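Local coordinates for DNA repair protein XRCC1 (Homo sapiens, PDB 3K77) that acts as a scaffold that assembles protein complexes for DNA single-strand break repair and binds poly-ADP-ribose chains, limiting PARP1 activity, at residues L6-S11 against V46-K51; S11-D16 against K41-V46; K51-H56 against E122-R127. All coordinates share one frame; numbering follows the deposited sequence.

Contact 1. Residues L6-S11 against V46-K51; sequences LRHVVS and VLQLEK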
loop_
_atom_site.group_PDB
_atom_site.type_symbol
_atom_site.label_atom_id
_atom_site.label_comp_id
_atom_site.label_asym_id
_atom_site.label_seq_id
_atom_site.Cartn_x
_atom_site.Cartn_y
_atom_site.Cartn_z
ATOM N N LEU A 6 12.321 1.642 4.336
ATOM C CA LEU A 6 11.221 1.795 5.294
ATOM C C LEU A 6 11.658 1.387 6.700
ATOM O O LEU A 6 12.157 0.286 6.909
ATOM C CB LEU A 6 10.009 0.960 4.862
ATOM C CG LEU A 6 9.583 1.129 3.408
ATOM C CD1 LEU A 6 8.641 0.018 3.023
ATOM C CD2 LEU A 6 8.943 2.497 3.176
ATOM N N ARG A 7 11.448 2.280 7.657
ATOM C CA ARG A 7 11.917 2.084 9.021
ATOM C C ARG A 7 11.000 1.152 9.832
ATOM O O ARG A 7 11.436 0.102 10.326
ATOM C CB ARG A 7 12.061 3.446 9.711
ATOM C CG ARG A 7 12.377 3.407 11.199
ATOM C CD ARG A 7 12.270 4.815 11.757
ATOM N NE ARG A 7 12.109 4.850 13.209
ATOM C CZ ARG A 7 12.958 5.445 14.044
ATOM N NH1 ARG A 7 14.035 6.063 13.576
ATOM N NH2 ARG A 7 12.732 5.430 15.349
ATOM N N HIS A 8 9.730 1.527 9.965
ATOM C CA HIS A 8 8.808 0.723 10.753
ATOM C C HIS A 8 7.355 0.948 10.347
ATOM O O HIS A 8 7.059 1.817 9.526
ATOM C CB HIS A 8 9.037 0.942 12.263
ATOM C CG HIS A 8 8.330 2.137 12.837
ATOM N ND1 HIS A 8 8.810 3.419 12.717
ATOM C CD2 HIS A 8 7.192 2.227 13.571
ATOM C CE1 HIS A 8 7.987 4.257 13.331
ATOM N NE2 HIS A 8 7.003 3.558 13.855
ATOM N N VAL A 9 6.467 0.117 10.887
ATOM C CA VAL A 9 5.027 0.254 10.692
ATOM C C VAL A 9 4.457 1.166 11.779
ATOM O O VAL A 9 4.570 0.856 12.974
ATOM C CB VAL A 9 4.333 -1.121 10.768
ATOM C CG1 VAL A 9 2.810 -0.989 10.580
ATOM C CG2 VAL A 9 4.941 -2.065 9.741
ATOM N N VAL A 10 3.868 2.291 11.369
ATOM C CA VAL A 10 3.287 3.251 12.317
ATOM C C VAL A 10 1.904 2.823 12.850
ATOM O O VAL A 10 1.577 3.026 14.018
ATOM C CB VAL A 10 3.146 4.656 11.692
ATOM C CG1 VAL A 10 2.463 5.588 12.673
ATOM C CG2 VAL A 10 4.503 5.197 11.237
ATOM N N SER A 11 1.097 2.235 11.978
ATOM C CA SER A 11 -0.233 1.797 12.343
ATOM C C SER A 11 -0.671 0.788 11.301
ATOM O O SER A 11 -0.117 0.734 10.207
ATOM C CB SER A 11 -1.193 2.977 12.315
ATOM O OG SER A 11 -1.432 3.373 10.970
ATOM N N VAL A 46 0.178 2.334 7.795
ATOM C CA VAL A 46 1.047 3.473 7.621
ATOM C C VAL A 46 2.487 3.022 7.864
ATOM O O VAL A 46 2.796 2.450 8.910
ATOM C CB VAL A 46 0.667 4.600 8.573
ATOM C CG1 VAL A 46 1.637 5.776 8.416
ATOM C CG2 VAL A 46 -0.774 5.014 8.308
ATOM N N LEU A 47 3.356 3.262 6.883
ATOM C CA LEU A 47 4.770 2.932 7.004
ATOM C C LEU A 47 5.612 4.190 7.169
ATOM O O LEU A 47 5.374 5.191 6.498
ATOM C CB LEU A 47 5.242 2.135 5.792
ATOM C CG LEU A 47 4.430 0.869 5.534
ATOM C CD1 LEU A 47 4.808 0.247 4.199
ATOM C CD2 LEU A 47 4.589 -0.126 6.683
ATOM N N GLN A 48 6.580 4.131 8.084
ATOM C CA GLN A 48 7.513 5.231 8.314
ATOM C C GLN A 48 8.795 5.033 7.503
ATOM O O GLN A 48 9.466 4.006 7.637
ATOM C CB GLN A 48 7.842 5.344 9.803
ATOM C CG GLN A 48 8.994 6.293 10.153
ATOM C CD GLN A 48 8.664 7.757 9.908
ATOM O OE1 GLN A 48 7.688 8.293 10.444
ATOM N NE2 GLN A 48 9.489 8.419 9.100
ATOM N N LEU A 49 9.128 6.015 6.661
ATOM C CA LEU A 49 10.397 6.006 5.932
ATOM C C LEU A 49 11.565 6.344 6.863
ATOM O O LEU A 49 11.393 7.038 7.859
ATOM C CB LEU A 49 10.381 7.009 4.779
ATOM C CG LEU A 49 9.139 7.188 3.899
ATOM C CD1 LEU A 49 9.525 7.942 2.624
ATOM C CD2 LEU A 49 8.485 5.866 3.543
ATOM N N GLU A 50 12.757 5.858 6.537
ATOM C CA GLU A 50 13.923 6.124 7.375
ATOM C C GLU A 50 14.262 7.604 7.365
ATOM O O GLU A 50 14.661 8.157 8.383
ATOM C CB GLU A 50 15.134 5.283 6.947
ATOM C CG GLU A 50 15.087 3.866 7.473
ATOM C CD GLU A 50 16.228 3.027 6.955
ATOM O OE1 GLU A 50 16.159 1.785 7.094
ATOM O OE2 GLU A 50 17.190 3.611 6.406
ATOM N N LYS A 51 14.091 8.233 6.206
ATOM C CA LYS A 51 14.281 9.673 6.050
ATOM C C LYS A 51 13.179 10.247 5.186
ATOM O O LYS A 51 12.479 9.511 4.495
ATOM C CB LYS A 51 15.649 9.996 5.435
ATOM C CG LYS A 51 16.349 8.810 4.788
ATOM C CD LYS A 51 16.972 9.162 3.434
ATOM C CE LYS A 51 17.445 10.607 3.349
ATOM N NZ LYS A 51 18.058 10.885 2.016
#
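Q48 meets three residues of strand 6-11 through the inner part of its side chain. CB lies 3.6 Å from ND1 of H8, obliquely to the imidazole, and also touches CG2 of V10. CG runs past the same ring and comes 3.9 Å from CD of R7, a poorly ordered residue. Beyond CG the chain bends (chi2 69°), bringing NE2 back to the backbone, where it gives L49 O a nearly straight hydrogen bond (2.7 Å) on a carbonyl lone pair and in the plane of the amide. OE1 takes a weak bond from NE of R127.

Two classic beta bulges interrupt the antiparallel register. At the first, Q48 O faces both R7 and H8, accepting a bond from R7 N at 2.6 Å and only a weak one from H8 N; Q48 N in turn binds H8 O. At the second, V10 and S11 both face V46, with V10 N bonded to V46 O and V46 N to S11 O. On the face that carries V9 and L47, CG2 of V9 packs 3.6 Å from CD2 of L47. L6, whose CB leads away from the partner strand, still brings CD1 to 4.0 Å from CD1 of L47 and CD2 against CD2 of L49. Strand 42-49 lies between strand 6-12 and strand 124-133, to which it is joined by backbone bonds of L47 with V128 and L49 with D126.

Contact 2. Residues S11-D16 against K41-V46; sequences SCSSQD and KTISVV
C12 lays its sulfur against V45: SG stands 3.4 Å from CG1 of V45, with CB of C12 also beside that methyl. A chi1 of 180° sets SG opposite the backbone N and beside the carbonyl carbon, against the V45 methyl, and W33 touches both C12 and V45 from strand 33-34. C12 and V45 form a non-hydrogen-bonded antiparallel pair, so the bonds that hold the backbones fall to either side of it, one at S11 and V46, the other from S13 N to S44 O at 2.7 Å.

S13 then leaves the strand, and its hydroxyl replaces a backbone acceptor. With chi1 at 82° the oxygen sits between N and C of its own residue and reaches S44 N, which gives OG a weak, bent bond of 2.8 Å (130° at the hydrogen). The same OG donates to a water 2.8 Å away, and this water donates to T42 O at 3.2 Å; the hydroxyl thus donates to the water and accepts, weakly, from S44 N. A second water lies 2.9 Å from OG of S11 and is weakly bonded to OG of S44. Next along, CB of S14 rests 4.0 Å from CG2 of I43, while OG of S14 turns to E40 and to the backbone N of A36. Such fraying of an antiparallel pair, in which a serine hydroxyl and water carry on the bonding as one chain peels away, marks the end of strand 6-12 in the beta-sandwich of the XRCC1 N-terminal domain.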
loop_
_atom_site.group_PDB
_atom_site.type_symbol
_atom_site.label_atom_id
_atom_site.label_comp_id
_atom_site.label_asym_id
_atom_site.label_seq_id
_atom_site.Cartn_x
_atom_site.Cartn_y
_atom_site.Cartn_z
ATOM N N SER A 11 1.097 2.235 11.978
ATOM C CA SER A 11 -0.233 1.797 12.343
ATOM C C SER A 11 -0.671 0.788 11.301
ATOM O O SER A 11 -0.117 0.734 10.207
ATOM C CB SER A 11 -1.193 2.977 12.315
ATOM O OG SER A 11 -1.432 3.373 10.970
ATOM N N CYS A 12 -1.674 -0.009 11.652
ATOM C CA CYS A 12 -2.223 -1.015 10.763
ATOM C C CYS A 12 -3.634 -1.273 11.224
ATOM O O CYS A 12 -3.854 -1.520 12.406
ATOM C CB CYS A 12 -1.414 -2.303 10.850
ATOM S SG CYS A 12 -2.012 -3.644 9.791
ATOM N N SER A 13 -4.590 -1.194 10.300
ATOM C CA SER A 13 -6.002 -1.372 10.641
ATOM C C SER A 13 -6.360 -2.841 10.897
ATOM O O SER A 13 -7.319 -3.142 11.599
ATOM C CB SER A 13 -6.902 -0.787 9.545
ATOM O OG SER A 13 -7.064 -1.703 8.467
ATOM N N SER A 14 -5.587 -3.743 10.312
ATOM C CA SER A 14 -5.859 -5.168 10.400
ATOM C C SER A 14 -4.696 -5.954 9.813
ATOM O O SER A 14 -4.198 -5.627 8.730
ATOM C CB SER A 14 -7.142 -5.521 9.634
ATOM O OG SER A 14 -7.318 -6.929 9.552
ATOM N N GLN A 15 -4.273 -6.999 10.520
ATOM C CA GLN A 15 -3.173 -7.830 10.039
ATOM C C GLN A 15 -3.222 -9.228 10.610
ATOM O O GLN A 15 -3.790 -9.460 11.683
ATOM C CB GLN A 15 -1.826 -7.204 10.372
ATOM C CG GLN A 15 -1.464 -7.298 11.833
ATOM C CD GLN A 15 -0.131 -6.638 12.137
ATOM O OE1 GLN A 15 0.652 -6.352 11.229
ATOM N NE2 GLN A 15 0.132 -6.388 13.414
ATOM N N ASP A 16 -2.616 -10.149 9.862
ATOM C CA ASP A 16 -2.540 -11.568 10.211
ATOM C C ASP A 16 -1.343 -11.838 11.116
ATOM O O ASP A 16 -0.407 -11.032 11.172
ATOM C CB ASP A 16 -2.393 -12.382 8.932
ATOM C CG ASP A 16 -2.692 -13.835 9.131
ATOM O OD1 ASP A 16 -1.778 -14.647 8.890
ATOM O OD2 ASP A 16 -3.826 -14.168 9.529
ATOM N N LYS A 41 -14.002 -4.951 4.489
ATOM C CA LYS A 41 -14.125 -4.338 3.166
ATOM C C LYS A 41 -12.886 -3.559 2.755
ATOM O O LYS A 41 -12.560 -3.488 1.567
ATOM C CB LYS A 41 -15.391 -3.484 3.051
ATOM C CG LYS A 41 -16.580 -4.229 2.458
ATOM C CD LYS A 41 -17.693 -3.287 2.008
ATOM C CE LYS A 41 -17.307 -2.482 0.777
ATOM N NZ LYS A 41 -16.326 -1.397 1.092
ATOM N N THR A 42 -12.206 -2.970 3.734
ATOM C CA THR A 42 -10.932 -2.298 3.479
ATOM C C THR A 42 -9.994 -2.417 4.677
ATOM O O THR A 42 -10.439 -2.605 5.811
ATOM C CB THR A 42 -11.097 -0.792 3.102
ATOM O OG1 THR A 42 -11.329 -0.029 4.287
ATOM C CG2 THR A 42 -12.245 -0.586 2.125
ATOM N N ILE A 43 -8.695 -2.322 4.411
ATOM C CA ILE A 43 -7.668 -2.424 5.440
ATOM C C ILE A 43 -6.548 -1.433 5.132
ATOM O O ILE A 43 -6.433 -0.964 3.995
ATOM C CB ILE A 43 -7.099 -3.854 5.532
ATOM C CG1 ILE A 43 -6.324 -4.207 4.262
ATOM C CG2 ILE A 43 -8.215 -4.857 5.806
ATOM C CD1 ILE A 43 -5.785 -5.605 4.235
ATOM N N SER A 44 -5.713 -1.135 6.131
ATOM C CA SER A 44 -4.776 -0.019 6.030
ATOM C C SER A 44 -3.480 -0.199 6.838
ATOM O O SER A 44 -3.475 -0.822 7.902
ATOM C CB SER A 44 -5.490 1.268 6.463
ATOM O OG SER A 44 -4.738 2.411 6.108
ATOM N N VAL A 45 -2.383 0.356 6.318
ATOM C CA VAL A 45 -1.116 0.445 7.055
ATOM C C VAL A 45 -0.419 1.760 6.765
ATOM O O VAL A 45 -0.440 2.256 5.645
ATOM C CB VAL A 45 -0.109 -0.689 6.721
ATOM C CG1 VAL A 45 -0.620 -2.026 7.195
ATOM C CG2 VAL A 45 0.183 -0.715 5.257
ATOM N N VAL A 46 0.178 2.334 7.795
ATOM C CA VAL A 46 1.047 3.473 7.621
ATOM C C VAL A 46 2.487 3.022 7.864
ATOM O O VAL A 46 2.796 2.450 8.910
ATOM C CB VAL A 46 0.667 4.600 8.573
ATOM C CG1 VAL A 46 1.637 5.776 8.416
ATOM C CG2 VAL A 46 -0.774 5.014 8.308
HETATM O O HOH W 1 -3.188 2.037 9.149
HETATM O O HOH W 2 -9.770 -2.390 8.914
#

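Contact 3. Residues K51-H56 against E122-R127; sequences KEEQIH and EKRWDR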
loop_
_atom_site.group_PDB
_atom_site.type_symbol
_atom_site.label_atom_id
_atom_site.label_comp_id
_atom_site.label_asym_id
_atom_site.label_seq_id
_atom_site.Cartn_x
_atom_site.Cartn_y
_atom_site.Cartn_z
ATOM N N LYS A 51 14.091 8.233 6.206
ATOM C CA LYS A 51 14.281 9.673 6.050
ATOM C C LYS A 51 13.179 10.247 5.186
ATOM O O LYS A 51 12.479 9.511 4.495
ATOM C CB LYS A 51 15.649 9.996 5.435
ATOM C CG LYS A 51 16.349 8.810 4.788
ATOM C CD LYS A 51 16.972 9.162 3.434
ATOM C CE LYS A 51 17.445 10.607 3.349
ATOM N NZ LYS A 51 18.058 10.885 2.016
ATOM N N GLU A 52 13.015 11.562 5.239
ATOM C CA GLU A 52 12.056 12.227 4.375
ATOM C C GLU A 52 12.578 12.168 2.947
ATOM O O GLU A 52 13.746 12.472 2.693
ATOM C CB GLU A 52 11.874 13.680 4.804
ATOM C CG GLU A 52 10.446 14.165 4.697
ATOM C CD GLU A 52 10.320 15.643 4.963
ATOM O OE1 GLU A 52 11.289 16.376 4.669
ATOM O OE2 GLU A 52 9.250 16.069 5.454
ATOM N N GLU A 53 11.718 11.779 2.012
ATOM C CA GLU A 53 12.161 11.601 0.642
ATOM C C GLU A 53 11.061 11.915 -0.356
ATOM O O GLU A 53 9.881 11.935 -0.007
ATOM C CB GLU A 53 12.672 10.172 0.424
ATOM C CG GLU A 53 13.901 9.799 1.231
ATOM C CD GLU A 53 14.666 8.646 0.620
ATOM O OE1 GLU A 53 15.156 8.800 -0.517
ATOM O OE2 GLU A 53 14.782 7.587 1.274
ATOM N N GLN A 54 11.473 12.176 -1.594
ATOM C CA GLN A 54 10.552 12.344 -2.705
ATOM C C GLN A 54 10.314 11.006 -3.406
ATOM O O GLN A 54 11.265 10.291 -3.721
ATOM C CB GLN A 54 11.115 13.365 -3.694
ATOM C CG GLN A 54 10.301 13.488 -4.957
ATOM C CD GLN A 54 10.755 14.631 -5.823
ATOM O OE1 GLN A 54 11.905 15.053 -5.750
ATOM N NE2 GLN A 54 9.856 15.139 -6.656
ATOM N N ILE A 55 9.050 10.667 -3.649
ATOM C CA ILE A 55 8.718 9.399 -4.290
ATOM C C ILE A 55 8.556 9.552 -5.799
ATOM O O ILE A 55 7.771 10.378 -6.278
ATOM C CB ILE A 55 7.468 8.756 -3.662
ATOM C CG1 ILE A 55 7.714 8.491 -2.170
ATOM C CG2 ILE A 55 7.096 7.460 -4.394
ATOM C CD1 ILE A 55 6.441 8.424 -1.340
ATOM N N HIS A 56 9.321 8.745 -6.532
ATOM C CA HIS A 56 9.368 8.788 -7.989
ATOM C C HIS A 56 8.443 7.733 -8.616
ATOM O O HIS A 56 7.739 7.986 -9.594
ATOM C CB HIS A 56 10.817 8.567 -8.435
ATOM C CG HIS A 56 11.014 8.623 -9.917
ATOM N ND1 HIS A 56 11.201 9.806 -10.594
ATOM C CD2 HIS A 56 11.070 7.640 -10.846
ATOM C CE1 HIS A 56 11.354 9.553 -11.884
ATOM N NE2 HIS A 56 11.279 8.246 -12.061
ATOM N N GLU A 122 5.292 15.945 -6.045
ATOM C CA GLU A 122 6.277 17.014 -6.135
ATOM C C GLU A 122 7.044 17.193 -4.829
ATOM O O GLU A 122 8.218 17.584 -4.834
ATOM C CB GLU A 122 5.587 18.326 -6.500
ATOM C CG GLU A 122 6.435 19.248 -7.352
ATOM C CD GLU A 122 6.631 18.722 -8.767
ATOM O OE1 GLU A 122 7.695 18.991 -9.364
ATOM O OE2 GLU A 122 5.723 18.033 -9.282
ATOM N N LYS A 123 6.367 16.905 -3.716
ATOM C CA LYS A 123 6.894 17.133 -2.365
ATOM C C LYS A 123 7.632 15.935 -1.731
ATOM O O LYS A 123 7.646 14.822 -2.273
ATOM C CB LYS A 123 5.761 17.595 -1.439
ATOM C CG LYS A 123 4.839 18.646 -2.065
ATOM C CD LYS A 123 3.505 18.735 -1.338
ATOM C CE LYS A 123 2.501 19.507 -2.156
ATOM N NZ LYS A 123 1.100 19.095 -1.883
ATOM N N ARG A 124 8.252 16.188 -0.579
ATOM C CA ARG A 124 8.954 15.150 0.187
ATOM C C ARG A 124 8.137 14.696 1.384
ATOM O O ARG A 124 7.480 15.511 2.037
ATOM C CB ARG A 124 10.317 15.650 0.678
ATOM C CG ARG A 124 11.122 16.401 -0.363
ATOM C CD ARG A 124 12.587 16.433 0.026
ATOM N NE ARG A 124 13.341 15.321 -0.553
ATOM C CZ ARG A 124 14.384 14.744 0.041
ATOM N NH1 ARG A 124 14.774 15.168 1.237
ATOM N NH2 ARG A 124 15.029 13.737 -0.546
ATOM N N TRP A 125 8.201 13.401 1.679
ATOM C CA TRP A 125 7.429 12.826 2.775
ATOM C C TRP A 125 8.255 11.808 3.562
ATOM O O TRP A 125 9.319 11.381 3.114
ATOM C CB TRP A 125 6.168 12.146 2.235
ATOM C CG TRP A 125 5.431 12.941 1.215
ATOM C CD1 TRP A 125 5.600 12.884 -0.132
ATOM C CD2 TRP A 125 4.395 13.907 1.449
ATOM N NE1 TRP A 125 4.742 13.758 -0.756
ATOM C CE2 TRP A 125 3.985 14.393 0.195
ATOM C CE3 TRP A 125 3.776 14.406 2.597
ATOM C CZ2 TRP A 125 2.993 15.353 0.050
ATOM C CZ3 TRP A 125 2.788 15.359 2.451
ATOM C CH2 TRP A 125 2.403 15.817 1.186
ATOM N N ASP A 126 7.755 11.411 4.729
ATOM C CA ASP A 126 8.406 10.368 5.519
ATOM C C ASP A 126 7.392 9.360 6.050
ATOM O O ASP A 126 7.739 8.431 6.762
ATOM C CB ASP A 126 9.258 10.973 6.648
ATOM C CG ASP A 126 8.461 11.866 7.579
ATOM O OD1 ASP A 126 7.335 12.255 7.222
ATOM O OD2 ASP A 126 8.967 12.175 8.676
ATOM N N ARG A 127 6.136 9.552 5.675
ATOM C CA ARG A 127 5.074 8.632 6.033
ATOM C C ARG A 127 4.346 8.173 4.766
ATOM O O ARG A 127 4.204 8.934 3.807
ATOM C CB ARG A 127 4.085 9.310 6.982
ATOM C CG ARG A 127 4.635 9.631 8.358
ATOM C CD ARG A 127 4.642 8.402 9.232
ATOM N NE ARG A 127 4.693 8.740 10.653
ATOM C CZ ARG A 127 3.642 9.151 11.367
ATOM N NH1 ARG A 127 2.459 9.292 10.791
ATOM N NH2 ARG A 127 3.764 9.428 12.658
#
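A short antiparallel pairing at a sheet corner, centred on the hydrogen-bonded pair E53 and W125, joins strand 52-54 to the start of strand 124-133. E53 N binds W125 O at 2.7 Å and W125 N returns a bond to E53 O at 2.8 Å; this second bond is almost straight (172°), although its donor stands above the carbonyl plane. E52 runs alongside, its CG lying 3.4 Å from W125 C and its CA 3.8 Å from CB of D126.

From the other segment R124 folds back over the backbone. Its chain bends at chi3 (92°), and one face of the guanidinium covers CA of E53, which lies 3.7 Å above the plane and off toward the rim. The carboxylates of E52 and E53 lie near the guanidinium without touching it. The indole of W125 touches V72 and E85, with NE1 bonded to A120 O, while OD2 of D126 is hydrogen-bonded to OG of S75. Each chain turns a corner here, one at K51 and the other at D126, so the antiparallel pairing is short; it forms the edge where strand 52-54 joins strand 124-133 in the beta-sandwich of the XRCC1 N-terminal domain.

From the N terminus, strand 6-12 runs first along the second half of strand 42-49 in contact 1 and then along its first half in contact 2. The two contacts meet at S11 and V46. Contact 1 closes the larger loop, and contact 2, with residues 17-40 between its segments, closes a smaller one within it. After strand 42-49 the chain turns at K51, shared by contacts 1 and 3, and contact 3 closes a long loop only when residues 122-127 return. That return also reaches contact 1, where L49 N meets D126 O, so strand 124-133 ties strands 42-49 and 52-54 into one sheet. No loops cross.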